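Local coordinates for protein N-acyl homoserine lactonase AiiA (Bacillus thuringiensis subsp. kurstaki, PDB 5EH9) that hydrolyses the lactone ring of N-acyl homoserine lactones with the help of two zinc ions, with highest activity on C10 acyl chains, at residues A[55-60]-A[108-113]; A[64-69]-A[76-81]. All coordinates share one frame; numbering follows the deposited sequence.

Contact 1 (A[55-60]-A[108-113]). With ZN (zinc ion), chain B; ZN (zinc ion), chain C.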
loop_
_atom_site.group_PDB
_atom_site.type_symbol
_atom_site.label_atom_id
_atom_site.label_comp_id
_atom_site.label_asym_id
_atom_site.label_seq_id
_atom_site.Cartn_x
_atom_site.Cartn_y
_atom_site.Cartn_z
ATOM N N GLY A 55 5.203 5.468 1.687
ATOM C CA GLY A 55 6.392 4.967 2.370
ATOM C C GLY A 55 6.316 5.177 3.876
ATOM O O GLY A 55 5.287 5.378 4.470
ATOM N N MET A 56 7.518 5.116 4.474
ATOM C CA MET A 56 7.675 5.049 5.919
ATOM C C MET A 56 7.953 6.432 6.469
ATOM O O MET A 56 8.346 7.350 5.721
ATOM C CB MET A 56 8.825 4.093 6.222
ATOM C CG MET A 56 8.409 2.606 6.091
ATOM S SD MET A 56 9.712 1.388 6.161
ATOM C CE MET A 56 10.525 1.706 4.635
ATOM N N PRO A 57 7.792 6.592 7.775
ATOM C CA PRO A 57 7.940 7.924 8.397
ATOM C C PRO A 57 9.444 8.300 8.570
ATOM O O PRO A 57 10.304 7.413 8.609
ATOM C CB PRO A 57 7.252 7.788 9.724
ATOM C CG PRO A 57 7.406 6.379 10.027
ATOM C CD PRO A 57 7.352 5.581 8.755
ATOM N N GLU A 58 9.722 9.586 8.667
ATOM C CA GLU A 58 11.119 10.017 8.862
ATOM C C GLU A 58 11.730 9.370 10.116
ATOM O O GLU A 58 12.910 9.244 10.170
ATOM C CB GLU A 58 11.250 11.488 8.789
ATOM C CG GLU A 58 10.725 12.308 9.931
ATOM C CD GLU A 58 11.514 12.373 11.256
ATOM O OE1 GLU A 58 10.797 12.135 12.294
ATOM O OE2 GLU A 58 12.762 12.665 11.377
ATOM N N SER A 59 10.878 9.073 11.128
ATOM C CA SER A 59 11.392 8.427 12.378
ATOM C C SER A 59 12.007 7.041 12.093
ATOM O O SER A 59 12.757 6.556 12.942
ATOM C CB SER A 59 10.279 8.277 13.420
ATOM O OG SER A 59 9.202 7.546 12.878
ATOM N N ALA A 60 11.699 6.437 10.947
ATOM C CA ALA A 60 12.296 5.144 10.580
ATOM C C ALA A 60 13.647 5.269 9.862
ATOM O O ALA A 60 14.335 4.240 9.661
ATOM C CB ALA A 60 11.314 4.394 9.681
ATOM N N LEU A 108 -3.479 2.882 6.646
ATOM C CA LEU A 108 -2.659 3.821 7.419
ATOM C C LEU A 108 -1.608 3.172 8.269
ATOM O O LEU A 108 -1.039 3.823 9.171
ATOM C CB LEU A 108 -3.531 4.825 8.199
ATOM C CG LEU A 108 -4.488 5.728 7.353
ATOM C CD1 LEU A 108 -5.392 6.500 8.273
ATOM C CD2 LEU A 108 -3.691 6.595 6.363
ATOM N N HIS A 109 -1.243 1.947 7.991
ATOM C CA HIS A 109 -0.031 1.337 8.541
ATOM C C HIS A 109 1.163 2.184 8.216
ATOM O O HIS A 109 1.252 2.845 7.203
ATOM C CB HIS A 109 0.143 -0.090 8.086
ATOM C CG HIS A 109 -0.844 -1.029 8.732
ATOM N ND1 HIS A 109 -0.992 -2.354 8.313
ATOM C CD2 HIS A 109 -1.700 -0.868 9.756
ATOM C CE1 HIS A 109 -1.921 -2.942 9.067
ATOM N NE2 HIS A 109 -2.388 -2.057 9.905
ATOM N N PHE A 110 2.184 2.083 9.065
ATOM C CA PHE A 110 3.381 2.964 8.959
ATOM C C PHE A 110 4.128 2.856 7.690
ATOM O O PHE A 110 4.808 3.808 7.261
ATOM C CB PHE A 110 4.279 2.828 10.187
ATOM C CG PHE A 110 5.309 1.773 10.027
ATOM C CD1 PHE A 110 4.992 0.424 10.019
ATOM C CD2 PHE A 110 6.568 2.131 9.792
ATOM C CE1 PHE A 110 5.961 -0.524 9.766
ATOM C CE2 PHE A 110 7.590 1.172 9.685
ATOM C CZ PHE A 110 7.259 -0.157 9.596
ATOM N N ASP A 111 4.085 1.629 7.072
ATOM C CA ASP A 111 4.719 1.397 5.820
ATOM C C ASP A 111 3.976 1.805 4.560
ATOM O O ASP A 111 4.483 1.675 3.470
ATOM C CB ASP A 111 5.199 -0.083 5.708
ATOM C CG ASP A 111 4.035 -1.102 5.833
ATOM O OD1 ASP A 111 3.235 -0.913 6.796
ATOM O OD2 ASP A 111 3.988 -2.051 5.018
ATOM N N HIS A 112 2.822 2.424 4.785
ATOM C CA HIS A 112 1.980 2.909 3.732
ATOM C C HIS A 112 1.570 4.357 3.825
ATOM O O HIS A 112 1.255 4.965 2.793
ATOM C CB HIS A 112 0.671 2.043 3.682
ATOM C CG HIS A 112 0.968 0.635 3.396
ATOM N ND1 HIS A 112 0.901 0.094 2.141
ATOM C CD2 HIS A 112 1.384 -0.342 4.208
ATOM C CE1 HIS A 112 1.343 -1.145 2.185
ATOM N NE2 HIS A 112 1.597 -1.440 3.450
ATOM N N ALA A 113 1.624 4.944 5.016
ATOM C CA ALA A 113 1.162 6.295 5.239
ATOM C C ALA A 113 2.195 7.142 6.015
ATOM O O ALA A 113 1.869 8.232 6.454
ATOM C CB ALA A 113 -0.162 6.301 5.954
HETATM ZN ZN ZN B . 2.187 -3.214 4.336
HETATM ZN ZN ZN C . -0.428 -3.172 6.408
HETATM O O HOH W 1 4.211 2.867 0.978
HETATM O O HOH W 2 1.551 -3.174 6.255
#

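Contact 2 (A[64-69]-A[76-81]). With HED (2-hydroxyethyl disulfide), chain K; GOL (glycerol), chain H.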
loop_
_atom_site.group_PDB
_atom_site.type_symbol
_atom_site.label_atom_id
_atom_site.label_comp_id
_atom_site.label_asym_id
_atom_site.label_seq_id
_atom_site.Cartn_x
_atom_site.Cartn_y
_atom_site.Cartn_z
ATOM N N GLU A 64 16.447 1.161 12.529
ATOM C CA GLU A 64 15.908 -0.194 12.570
ATOM C C GLU A 64 15.193 -0.513 13.890
ATOM O O GLU A 64 14.270 -1.332 13.931
ATOM C CB GLU A 64 17.027 -1.215 12.341
ATOM C CG GLU A 64 17.511 -1.154 10.939
ATOM C CD GLU A 64 18.790 -1.843 10.624
ATOM O OE1 GLU A 64 19.547 -2.422 11.491
ATOM O OE2 GLU A 64 19.040 -1.680 9.428
ATOM N N GLY A 65 15.674 0.100 14.970
ATOM C CA GLY A 65 15.116 -0.037 16.304
ATOM C C GLY A 65 13.927 0.864 16.631
ATOM O O GLY A 65 13.599 1.062 17.822
ATOM N N LEU A 66 13.234 1.360 15.603
ATOM C CA LEU A 66 12.132 2.277 15.808
ATOM C C LEU A 66 11.108 1.723 16.838
ATOM O O LEU A 66 10.589 2.467 17.690
ATOM C CB LEU A 66 11.438 2.528 14.444
ATOM C CG LEU A 66 10.190 3.364 14.503
ATOM C CD1 LEU A 66 10.427 4.716 15.164
ATOM C CD2 LEU A 66 9.587 3.518 13.120
ATOM N N PHE A 67 10.827 0.413 16.763
ATOM C CA PHE A 67 9.787 -0.216 17.570
ATOM C C PHE A 67 10.323 -0.855 18.860
ATOM O O PHE A 67 9.595 -1.571 19.541
ATOM C CB PHE A 67 8.927 -1.206 16.719
ATOM C CG PHE A 67 8.199 -0.498 15.597
ATOM C CD1 PHE A 67 7.182 0.395 15.862
ATOM C CD2 PHE A 67 8.533 -0.738 14.325
ATOM C CE1 PHE A 67 6.574 1.081 14.835
ATOM C CE2 PHE A 67 7.918 -0.068 13.255
ATOM C CZ PHE A 67 6.929 0.820 13.535
ATOM N N ASN A 68 11.575 -0.557 19.214
ATOM C CA ASN A 68 12.076 -0.988 20.484
ATOM C C ASN A 68 11.265 -0.321 21.582
ATOM O O ASN A 68 10.872 0.847 21.452
ATOM C CB ASN A 68 13.541 -0.633 20.659
ATOM C CG ASN A 68 14.451 -1.508 19.827
ATOM O OD1 ASN A 68 14.048 -2.546 19.299
ATOM N ND2 ASN A 68 15.686 -1.109 19.719
ATOM N N GLY A 69 10.943 -1.104 22.609
ATOM C CA GLY A 69 10.201 -0.599 23.747
ATOM C C GLY A 69 8.705 -0.646 23.567
ATOM O O GLY A 69 7.996 -0.199 24.465
ATOM N N ILE A 76 9.246 -6.018 13.939
ATOM C CA ILE A 76 9.141 -5.102 12.775
ATOM C C ILE A 76 10.345 -4.223 12.845
ATOM O O ILE A 76 10.509 -3.542 13.835
ATOM C CB ILE A 76 7.878 -4.247 12.844
ATOM C CG1 ILE A 76 6.647 -5.147 12.957
ATOM C CG2 ILE A 76 7.841 -3.337 11.614
ATOM C CD1 ILE A 76 5.309 -4.397 12.937
ATOM N N LEU A 77 11.155 -4.236 11.795
ATOM C CA LEU A 77 12.407 -3.398 11.759
ATOM C C LEU A 77 12.456 -2.726 10.392
ATOM O O LEU A 77 12.780 -3.383 9.404
ATOM C CB LEU A 77 13.690 -4.229 11.953
ATOM C CG LEU A 77 13.903 -4.917 13.310
ATOM C CD1 LEU A 77 13.217 -6.240 13.308
ATOM C CD2 LEU A 77 15.355 -5.185 13.528
ATOM N N PRO A 78 12.119 -1.413 10.353
ATOM C CA PRO A 78 12.143 -0.722 9.072
ATOM C C PRO A 78 13.577 -0.625 8.558
ATOM O O PRO A 78 14.537 -0.466 9.323
ATOM C CB PRO A 78 11.605 0.647 9.408
ATOM C CG PRO A 78 11.773 0.841 10.861
ATOM C CD PRO A 78 11.760 -0.533 11.477
ATOM N N LYS A 79 13.720 -0.722 7.255
ATOM C CA LYS A 79 14.964 -0.605 6.524
ATOM C C LYS A 79 14.836 0.562 5.537
ATOM O O LYS A 79 14.471 0.419 4.377
ATOM C CB LYS A 79 15.315 -1.941 5.801
ATOM C CG LYS A 79 15.347 -3.165 6.666
ATOM C CD LYS A 79 16.556 -3.244 7.548
ATOM C CE LYS A 79 17.790 -3.532 6.718
ATOM N NZ LYS A 79 18.944 -3.776 7.636
ATOM N N MET A 80 15.122 1.745 6.042
ATOM C CA MET A 80 14.845 2.980 5.388
ATOM C C MET A 80 16.040 3.920 5.537
ATOM O O MET A 80 16.493 4.146 6.634
ATOM C CB MET A 80 13.614 3.660 5.953
ATOM C CG MET A 80 13.109 4.875 5.236
ATOM S SD MET A 80 11.998 5.830 6.299
ATOM C CE MET A 80 11.597 7.135 5.177
ATOM N N THR A 81 16.509 4.451 4.398
ATOM C CA THR A 81 17.550 5.445 4.365
ATOM C C THR A 81 16.934 6.801 4.038
ATOM O O THR A 81 15.779 6.871 3.660
ATOM C CB THR A 81 18.619 5.107 3.313
ATOM O OG1 THR A 81 18.076 5.218 1.975
ATOM C CG2 THR A 81 19.172 3.783 3.506
HETATM C C1 HED K . 3.864 2.568 17.916
HETATM O O1 HED K . 5.248 3.026 17.826
HETATM C C2 HED K . 3.725 1.099 17.452
HETATM S S3 HED K . 2.988 0.967 15.765
HETATM S S4 HED K . 3.066 -0.986 15.118
HETATM C C5 HED K . 2.756 -0.963 13.317
HETATM C C6 HED K . 2.214 -2.354 12.840
HETATM O O6 HED K . 1.618 -2.333 11.491
HETATM C C1 GOL H . 18.728 1.664 6.935
HETATM O O1 GOL H . 18.448 1.937 8.306
HETATM C C2 GOL H . 19.453 0.332 6.898
HETATM O O2 GOL H . 18.423 -0.464 7.376
HETATM C C3 GOL H . 20.001 -0.058 5.505
HETATM O O3 GOL H . 19.210 -1.041 4.842
HETATM O O HOH W 3 12.097 -1.816 15.299
#

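Contact 1 (A[55-60]-A[108-113])
Gly55 meets the 108-113 segment through its backbone at both ends. Water 1 accepts from Gly55 N (2.9 Å) and donates to Asp111 O (2.8 Å), bridging the two segments. Gly55 O stands 3.2 Å from Phe110 O, a close pair of acceptors with no bond between them. Next comes Met56. Its CA-H points almost straight at the carbonyl of Phe110, the Met56 CA to Phe110 O distance being 3.4 Å with 178° at the hydrogen. With CG anti to the carbonyl carbon (chi1 -78°), the thioether runs side by side with the Phe110 side chain and brings CG against both Asp111 CA and Phe110 CE2; Met56 SD makes an oblique Met-aromatic contact with the Phe110 ring. Pro57 follows with CD at the ring edge, near its plane, 3.7 Å from Phe110 CD2.

Behind this packing, the tips of Asp111 and His112 bind zinc. Asp111 OD2 and His112 NE2 hold one ion, His109 ND1 the other, and water 2 bridges both metals while donating to Asp111 OD1. Asp53, two residues before Gly55, is hydrogen-bonded to His112 ND1, which helps orient the ring. The segment holds all but the first residue, His107, of the HxHxDH motif of the metallo-beta-lactamase superfamily, and His172, Asp194 and His238 complete the dinuclear site.

Contact 2 (A[64-69]-A[76-81])
Phe67 and Ile76 meet where the loop of 64-69 folds back against the start of strand 76-79. From the third position of the type I turn from Gly65 to Asn68, Phe67 places its CB 4.0 Å from Ile76 O. Its CG is anti to the carbonyl carbon (chi1 -62°), which sends the ring between the strand and the bound 2-hydroxyethyl disulfide. On the strand side CD2 reaches Ile76 O, which lies at the ring edge near its plane, and Phe67 CE2 packs on Ile76 CG2 at 3.7 Å, with Pro78 CD a looser, oblique neighbour. On the other side CD1 and CE1 touch the ligand: HED O1 at the edge, in plane, HED S3 obliquely. Leu66 CG covers the centre of one face. At its tip, the CE2 and CZ end, the ring meets that of Phe110 edge-to-face. Ile76 sends CD1 to the ligand's C6, so both residues line the same pocket, to which Val72 also belongs.

Further along, Leu66 and Pro78 cross at about a right angle, and Glu64 CG rests near Pro78 O. Glu64 then extends to Lys79, whose NZ donates to Glu64 OE2 at 2.8 Å in a salt bridge, approaching 55° out of the carboxylate plane. Between the backbones, water 3 donates to Glu64 O and Ile76 O and accepts from Phe67 N.

The chemistry is divided: one end offers aromatic and aliphatic carbon to the ligand, the Glu64-Lys79 salt bridge sits at the exposed rim where solvent probably screens it, and water 3 links the backbones in place of direct bonds.

From the N terminus, the chain leaves strand 48-52 and enters 55-60, the first half of contact 1, whose partner 108-113 comes 48 residues later. Contact 2 closes a much shorter loop within that excursion, joining 64-69 to 76-81 with six residues between them, and the two contacts do not cross. Strand 76-79, an outermost strand of the seven-stranded sheet, pairs with strand 8-20, so contact 2 fastens the loop to the sheet edge, while contact 1 fastens its beginning to the zinc-binding segment. The contacts touch directly: Met80 packs on Met56 and Pro57, and Phe67 on Phe110, so the pocket-lining loop packs against the zinc-binding segment, whose His109 also belongs to the pocket.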